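Local coordinates for protein fructokinase (Vibrio cholerae serotype O1, PDB 5EYN) that phosphorylates fructose with ATP as a fructokinase of the PfkB carbohydrate kinase family, at residues A46-A51 with S61-R66; V50-A55 with G307-L312. All coordinates share one frame; numbering follows the deposited sequence.

Interaction 1 (A46-A51 with S61-R66); sequences APANVA and SAFFGR. With FRU (beta-D-fructofuranose), chain B.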
# COMPACT_ATOMS: atom_id res chain seq x y z
N ALA A 46 14.24 2.01 -6.90
CA ALA A 46 15.63 1.97 -7.33
C ALA A 46 16.02 3.04 -8.35
O ALA A 46 16.99 3.74 -8.14
CB ALA A 46 16.02 0.59 -7.82
N PRO A 47 15.27 3.19 -9.46
CA PRO A 47 15.72 4.23 -10.39
C PRO A 47 15.60 5.65 -9.82
O PRO A 47 16.40 6.52 -10.18
CB PRO A 47 14.82 4.02 -11.61
CG PRO A 47 13.67 3.28 -11.12
CD PRO A 47 14.12 2.43 -9.98
N ALA A 48 14.63 5.88 -8.95
CA ALA A 48 14.53 7.19 -8.29
C ALA A 48 15.73 7.41 -7.36
O ALA A 48 16.30 8.50 -7.31
CB ALA A 48 13.22 7.29 -7.52
N ASN A 49 16.11 6.35 -6.66
CA ASN A 49 17.27 6.39 -5.78
C ASN A 49 18.51 6.74 -6.57
O ASN A 49 19.32 7.57 -6.15
CB ASN A 49 17.46 5.03 -5.10
CG ASN A 49 16.32 4.65 -4.18
OD1 ASN A 49 15.60 5.50 -3.68
ND2 ASN A 49 16.19 3.36 -3.94
N VAL A 50 18.70 6.09 -7.72
CA VAL A 50 19.85 6.38 -8.56
C VAL A 50 19.84 7.84 -9.03
O VAL A 50 20.87 8.53 -9.04
CB VAL A 50 19.93 5.42 -9.75
CG1 VAL A 50 21.09 5.79 -10.64
CG2 VAL A 50 20.09 3.97 -9.26
N ALA A 51 18.66 8.30 -9.45
CA ALA A 51 18.53 9.67 -9.92
C ALA A 51 18.98 10.65 -8.84
O ALA A 51 19.71 11.59 -9.11
CB ALA A 51 17.09 9.97 -10.33
N SER A 61 20.68 14.46 -13.71
CA SER A 61 19.81 13.30 -13.81
C SER A 61 18.37 13.75 -14.09
O SER A 61 17.95 14.84 -13.73
CB SER A 61 19.90 12.43 -12.55
OG SER A 61 19.37 13.10 -11.45
N ALA A 62 17.64 12.88 -14.78
CA ALA A 62 16.27 13.16 -15.19
C ALA A 62 15.52 11.87 -15.12
O ALA A 62 16.07 10.83 -15.45
CB ALA A 62 16.25 13.72 -16.61
N PHE A 63 14.26 11.92 -14.69
CA PHE A 63 13.46 10.72 -14.48
C PHE A 63 12.26 10.75 -15.39
O PHE A 63 11.61 11.79 -15.51
CB PHE A 63 12.99 10.69 -13.03
CG PHE A 63 12.32 9.40 -12.62
CD1 PHE A 63 13.04 8.42 -11.98
CD2 PHE A 63 10.97 9.19 -12.85
CE1 PHE A 63 12.45 7.25 -11.58
CE2 PHE A 63 10.38 8.01 -12.46
CZ PHE A 63 11.12 7.05 -11.82
N PHE A 64 11.97 9.63 -16.05
CA PHE A 64 10.70 9.49 -16.74
C PHE A 64 10.01 8.22 -16.31
O PHE A 64 10.64 7.18 -16.14
CB PHE A 64 10.82 9.59 -18.28
CG PHE A 64 11.51 8.43 -18.97
CD1 PHE A 64 10.77 7.38 -19.52
CD2 PHE A 64 12.88 8.42 -19.16
CE1 PHE A 64 11.40 6.34 -20.22
CE2 PHE A 64 13.51 7.38 -19.85
CZ PHE A 64 12.76 6.34 -20.38
N GLY A 65 8.71 8.32 -16.11
CA GLY A 65 7.95 7.19 -15.63
C GLY A 65 6.58 7.63 -15.14
O GLY A 65 6.19 8.79 -15.32
N ARG A 66 5.86 6.69 -14.54
CA ARG A 66 4.55 6.97 -13.98
C ARG A 66 4.49 6.63 -12.51
O ARG A 66 4.96 5.58 -12.08
CB ARG A 66 3.46 6.15 -14.66
CG ARG A 66 3.24 6.49 -16.10
CD ARG A 66 2.04 5.79 -16.69
NE ARG A 66 1.91 6.21 -18.07
CZ ARG A 66 0.78 6.62 -18.65
NH1 ARG A 66 -0.36 6.66 -17.98
NH2 ARG A 66 0.81 6.98 -19.93
C1 FRU B . 12.14 -1.42 -5.65
C2 FRU B . 12.89 -1.33 -4.33
C3 FRU B . 12.51 -0.18 -3.41
C4 FRU B . 13.80 0.26 -2.80
C5 FRU B . 14.78 -0.11 -3.86
C6 FRU B . 16.14 -0.51 -3.34
O1 FRU B . 12.44 -0.35 -6.49
O2 FRU B . 12.68 -2.53 -3.66
O3 FRU B . 11.54 -0.64 -2.52
O4 FRU B . 13.87 1.62 -2.54
O5 FRU B . 14.24 -1.17 -4.63
O6 FRU B . 17.01 -0.86 -4.39
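In the ribokinase-like fold of this kinase, strand 61-68 of the large, mainly parallel sheet runs back alongside helix 46-56, and Pro47, Ala48 and Ala51 are the residues that meet Phe63 and Ser61. The short axes are nearly antiparallel, at 161°. Phe63 turns its edge to the first turn of the helix: CE1 lies 3.7 Å from Ala48 N and 4.0 Å from Pro47 CB, with Pro47 C in the plane of the ring. CG anti to the backbone N (chi1 -172°) carries the ring out from the sheet to that turn. At the other end of the contact Ser61 OG donates to Ala51 O at 2.8 Å; the hydroxyl comes in well off the C=O direction, 122° at the oxygen and tilted out of the carbonyl plane. On the sugar side, Ala46 N gives a nearly straight bond to FRU O1 at 3.0 Å, and Asn49 ND2 reaches FRU O4 at 3.2 Å. Asp266 also bonds both Asn49 ND2 and the fructose. The chemistry thus divides around the helix: a polar side binds sugar, an apolar one meets the phenyl edge, and one buried hydroxyl ties the next turn to the sheet.

Interaction 2 (V50-A55 with G307-L312); sequences VAVAIA and GAMTAL. With NA (sodium ion), chain F.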
# COMPACT_ATOMS: atom_id res chain seq x y z
N VAL A 50 18.70 6.09 -7.72
CA VAL A 50 19.85 6.38 -8.56
C VAL A 50 19.84 7.84 -9.03
O VAL A 50 20.87 8.53 -9.04
CB VAL A 50 19.93 5.42 -9.75
CG1 VAL A 50 21.09 5.79 -10.64
CG2 VAL A 50 20.09 3.97 -9.26
N ALA A 51 18.66 8.30 -9.45
CA ALA A 51 18.53 9.67 -9.92
C ALA A 51 18.98 10.65 -8.84
O ALA A 51 19.71 11.59 -9.11
CB ALA A 51 17.09 9.97 -10.33
N VAL A 52 18.51 10.43 -7.62
CA VAL A 52 18.83 11.33 -6.53
C VAL A 52 20.31 11.21 -6.19
O VAL A 52 20.95 12.21 -5.89
CB VAL A 52 17.92 11.05 -5.33
CG1 VAL A 52 18.38 11.81 -4.10
CG2 VAL A 52 16.49 11.44 -5.66
N ALA A 53 20.87 10.00 -6.23
CA ALA A 53 22.28 9.83 -5.93
C ALA A 53 23.12 10.66 -6.88
O ALA A 53 24.08 11.31 -6.47
CB ALA A 53 22.69 8.40 -6.03
N ILE A 54 22.78 10.60 -8.17
CA ILE A 54 23.51 11.36 -9.17
C ILE A 54 23.38 12.87 -8.91
O ILE A 54 24.37 13.61 -8.94
CB ILE A 54 23.02 10.99 -10.58
CG1 ILE A 54 23.46 9.56 -10.90
CG2 ILE A 54 23.57 11.96 -11.59
CD1 ILE A 54 22.79 8.97 -12.12
N ALA A 55 22.16 13.32 -8.67
CA ALA A 55 21.91 14.73 -8.41
C ALA A 55 22.66 15.24 -7.18
O ALA A 55 23.22 16.34 -7.18
CB ALA A 55 20.42 14.99 -8.28
N GLY A 307 16.35 4.62 5.07
CA GLY A 307 15.80 5.17 3.84
C GLY A 307 16.85 5.08 2.76
O GLY A 307 18.03 5.34 2.99
N ALA A 308 16.45 4.68 1.56
CA ALA A 308 17.39 4.55 0.45
C ALA A 308 18.08 5.86 0.10
O ALA A 308 19.22 5.85 -0.31
CB ALA A 308 16.67 4.01 -0.78
N MET A 309 17.37 6.97 0.24
CA MET A 309 17.90 8.23 -0.25
C MET A 309 18.56 9.07 0.83
O MET A 309 19.27 10.01 0.55
CB MET A 309 16.80 9.08 -0.86
CG MET A 309 16.17 8.48 -2.08
SD MET A 309 14.93 9.58 -2.75
CE MET A 309 14.37 8.62 -4.16
N THR A 310 18.28 8.75 2.09
CA THR A 310 18.57 9.69 3.17
C THR A 310 20.03 10.10 3.23
O THR A 310 20.34 11.28 3.39
CB THR A 310 18.13 9.09 4.49
OG1 THR A 310 16.78 8.62 4.34
CG2 THR A 310 18.19 10.13 5.58
N ALA A 311 20.92 9.12 3.13
CA ALA A 311 22.35 9.36 3.31
C ALA A 311 23.13 9.32 2.01
O ALA A 311 24.35 9.21 2.00
CB ALA A 311 22.92 8.36 4.33
N LEU A 312 22.43 9.41 0.88
CA LEU A 312 23.13 9.53 -0.40
C LEU A 312 24.05 10.75 -0.32
O LEU A 312 23.59 11.86 -0.07
CB LEU A 312 22.14 9.66 -1.55
CG LEU A 312 21.30 8.41 -1.81
CD1 LEU A 312 20.24 8.71 -2.85
CD2 LEU A 312 22.19 7.28 -2.28
NA NA F . 19.94 4.88 3.70
O HOH W 1 20.78 6.45 2.16
O HOH W 2 19.82 2.91 3.50
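Met309 starts with CG anti to its own carbonyl carbon (chi1 -64°) and then runs fully extended, which carries its thioether end over to Val52 on helix 46-56. Leu312 has the same first torsion, and its CD1 and CD2 both face the helix. Val52 splits its two methyls between these partners. CG2 touches Met309 SD at 3.8 Å, with Met309 CE equally near, while CG1 meets Leu312 CD1, also at 3.8 Å. Both pairs of side chains cross at about a right angle. Leu312 also spreads over Ala53, with CD1 3.7 Å from Ala53 N and CD2 3.9 Å from Ala53 CB. The loop 307-312 lies between helices 285-302 and 315-322, and a type I beta turn from Met309 to Leu312 sets Leu312 toward the helix and Met309 beside it; the turn bond, Leu312 N to Met309 O, is 3.2 Å. Arg56, at the end of the helix, adds a polar tie through NH1 to Thr310 O and Leu312 O. Away from the helix, Gly307 O binds the sodium ion at 2.1 Å, together with Ala302 O, Gln305 O and two waters. One of these waters, 2.4 Å from the sodium ion, accepts from Ala311 N and donates weakly to Ala308 O.

After three strands from the N terminus, the chain enters helix 46-56, turns, and returns in strand 61-68; interaction 1 closes that short loop of nine residues. Interaction 2 leaves from the same helix, sharing Val50 and Ala51, but closes a loop of 251 residues that takes in the 61-66 strand segment, so it brings nearly the end of the chain back to an early helix. The helix is therefore held between the large sheet and the loop following helix 285-302. The two contacts, centres about 10 Å apart, also touch directly: sugar-binding Asn49 packs against Ala308 and Met309, which puts the sodium-binding loop in the second shell of the fructose pocket.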